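PDB 4ZQU: CdiI toxin from Salmonella enterica subsp. enterica serovar Rubislaw str. ATCC 10717, which neutralises the toxic activity of its cognate CdiA toxin, serving as the immunity protein of a contact-dependent growth inhibition system. Local coordinates for residues T16-V21 and R111-D116. Numbering follows the deposited sequence.
Sequences TDFICV and RALFKD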
loop_
_atom_site.group_PDB
_atom_site.type_symbol
_atom_site.label_atom_id
_atom_site.label_comp_id
_atom_site.label_asym_id
_atom_site.label_seq_id
_atom_site.Cartn_x
_atom_site.Cartn_y
_atom_site.Cartn_z
ATOM N N THR B 16 -7.840 18.456 -12.036
ATOM C CA THR B 16 -7.967 19.789 -12.611
ATOM C C THR B 16 -8.634 20.752 -11.631
ATOM O O THR B 16 -8.283 21.931 -11.560
ATOM C CB THR B 16 -8.776 19.756 -13.926
ATOM O OG1 THR B 16 -8.121 18.898 -14.869
ATOM C CG2 THR B 16 -8.898 21.150 -14.526
ATOM N N ASP B 17 -9.574 20.230 -10.853
ATOM C CA ASP B 17 -10.465 21.067 -10.061
ATOM C C ASP B 17 -9.951 21.405 -8.664
ATOM O O ASP B 17 -10.360 22.413 -8.087
ATOM C CB ASP B 17 -11.831 20.390 -9.947
ATOM C CG ASP B 17 -12.373 19.947 -11.292
ATOM O OD1 ASP B 17 -12.758 20.821 -12.098
ATOM O OD2 ASP B 17 -12.406 18.725 -11.548
ATOM N N PHE B 18 -9.065 20.578 -8.114
ATOM C CA PHE B 18 -8.595 20.810 -6.750
ATOM C C PHE B 18 -7.270 20.145 -6.396
ATOM O O PHE B 18 -6.754 19.303 -7.132
ATOM C CB PHE B 18 -9.663 20.352 -5.746
ATOM C CG PHE B 18 -9.909 18.861 -5.741
ATOM C CD1 PHE B 18 -9.150 18.014 -4.945
ATOM C CD2 PHE B 18 -10.910 18.310 -6.528
ATOM C CE1 PHE B 18 -9.381 16.650 -4.941
ATOM C CE2 PHE B 18 -11.145 16.946 -6.524
ATOM C CZ PHE B 18 -10.378 16.116 -5.731
ATOM N N ILE B 19 -6.735 20.547 -5.247
ATOM C CA ILE B 19 -5.615 19.873 -4.606
ATOM C C ILE B 19 -6.047 19.430 -3.211
ATOM O O ILE B 19 -6.552 20.236 -2.428
ATOM C CB ILE B 19 -4.381 20.779 -4.498
ATOM C CG1 ILE B 19 -3.898 21.190 -5.888
ATOM C CG2 ILE B 19 -3.271 20.077 -3.731
ATOM C CD1 ILE B 19 -2.645 22.032 -5.861
ATOM N N CYS B 20 -5.855 18.151 -2.902
ATOM C CA CYS B 20 -6.362 17.587 -1.656
ATOM C C CYS B 20 -5.259 16.984 -0.794
ATOM O O CYS B 20 -4.612 16.018 -1.191
ATOM C CB CYS B 20 -7.419 16.522 -1.954
ATOM S SG CYS B 20 -8.239 15.852 -0.493
ATOM N N VAL B 21 -5.063 17.549 0.395
ATOM C CA VAL B 21 -4.064 17.043 1.330
ATOM C C VAL B 21 -4.724 16.409 2.552
ATOM O O VAL B 21 -5.464 17.070 3.282
ATOM C CB VAL B 21 -3.107 18.155 1.796
ATOM C CG1 VAL B 21 -2.063 17.589 2.745
ATOM C CG2 VAL B 21 -2.443 18.823 0.602
ATOM N N ARG B 111 -15.405 7.671 -12.106
ATOM C CA ARG B 111 -14.398 7.603 -13.154
ATOM C C ARG B 111 -13.895 8.977 -13.587
ATOM O O ARG B 111 -12.757 9.098 -14.027
ATOM C CB ARG B 111 -14.931 6.830 -14.363
ATOM C CG ARG B 111 -15.523 5.468 -14.024
ATOM C CD ARG B 111 -15.819 4.671 -15.290
ATOM N NE ARG B 111 -15.054 5.164 -16.435
ATOM C CZ ARG B 111 -13.968 4.574 -16.932
ATOM N NH1 ARG B 111 -13.500 3.455 -16.393
ATOM N NH2 ARG B 111 -13.345 5.106 -17.974
ATOM N N ALA B 112 -14.726 10.009 -13.452
ATOM C CA ALA B 112 -14.304 11.365 -13.801
ATOM C C ALA B 112 -13.548 12.010 -12.644
ATOM O O ALA B 112 -12.736 12.912 -12.853
ATOM C CB ALA B 112 -15.501 12.221 -14.197
ATOM N N LEU B 113 -13.823 11.548 -11.428
ATOM C CA LEU B 113 -13.102 12.008 -10.242
ATOM C C LEU B 113 -11.620 11.656 -10.329
ATOM O O LEU B 113 -10.754 12.518 -10.182
ATOM C CB LEU B 113 -13.707 11.403 -8.971
ATOM C CG LEU B 113 -12.939 11.634 -7.663
ATOM C CD1 LEU B 113 -12.908 13.107 -7.292
ATOM C CD2 LEU B 113 -13.533 10.814 -6.528
ATOM N N PHE B 114 -11.342 10.383 -10.584
ATOM C CA PHE B 114 -9.978 9.872 -10.564
ATOM C C PHE B 114 -9.269 9.989 -11.908
ATOM O O PHE B 114 -8.051 9.843 -11.974
ATOM C CB PHE B 114 -9.975 8.410 -10.115
ATOM C CG PHE B 114 -10.459 8.206 -8.708
ATOM C CD1 PHE B 114 -9.634 8.490 -7.632
ATOM C CD2 PHE B 114 -11.736 7.728 -8.460
ATOM C CE1 PHE B 114 -10.076 8.305 -6.336
ATOM C CE2 PHE B 114 -12.185 7.541 -7.165
ATOM C CZ PHE B 114 -11.354 7.829 -6.103
ATOM N N LYS B 115 -10.030 10.252 -12.967
ATOM C CA LYS B 115 -9.499 10.254 -14.331
ATOM C C LYS B 115 -8.231 11.086 -14.485
ATOM O O LYS B 115 -7.239 10.622 -15.050
ATOM C CB LYS B 115 -10.554 10.765 -15.314
ATOM C CG LYS B 115 -10.110 10.742 -16.763
ATOM C CD LYS B 115 -11.256 11.084 -17.695
ATOM C CE LYS B 115 -11.871 12.421 -17.328
ATOM N NZ LYS B 115 -13.024 12.759 -18.204
ATOM N N ASP B 116 -8.261 12.314 -13.982
ATOM C CA ASP B 116 -7.117 13.204 -14.129
ATOM C C ASP B 116 -6.433 13.456 -12.791
ATOM O O ASP B 116 -5.937 14.552 -12.533
ATOM C CB ASP B 116 -7.553 14.524 -14.764
ATOM C CG ASP B 116 -8.044 14.343 -16.188
ATOM O OD1 ASP B 116 -7.548 13.422 -16.868
ATOM O OD2 ASP B 116 -8.932 15.105 -16.627
#
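Leu113 meets Phe18 at the rim of its ring: Leu113 CD1 lies 4.2 Å from Phe18 CZ, close to the ring plane, so the leucine abuts the far edge of the phenylalanine and covers neither face. Both side chains are buried. A chi1 of 172° swings CG of Leu113 away from the backbone N, and chi2 of 65° then sends CD1 to the Phe18 edge and CD2 over one face of Phe114, offset toward its rim and 3.5 Å above the plane. The apolar cluster extends beyond this pair: Tyr105 stacks on Phe18, Tyr107 touches both Phe18 and Leu113, and Val98 and Met102 of helix 87-105 pack against the leucine.

In the fold, residues 16-18 belong to the turn between the antiparallel strands 8-14 and 19-26, a beta hairpin, while residues 111-115 form most of the short, weakly bonded helix 110-115. Asp116 lies beyond it on the way to strand 118-124, the other neighbour of strand 8-14.

Thr16 and Asp116, both exposed, make the polar part of the contact. Thr16 OG1 stands 4.3 Å from Asp116 OD2, too far for a hydrogen bond, although here the two backbones come nearest, with 6.8 Å between CA of Thr16 and CA of Asp116. Asn15 supplies a polar link, its OD1 accepting from the backbone N of Asp17 and of Phe18 while ND2 makes a weak hydrogen bond to Leu113 O.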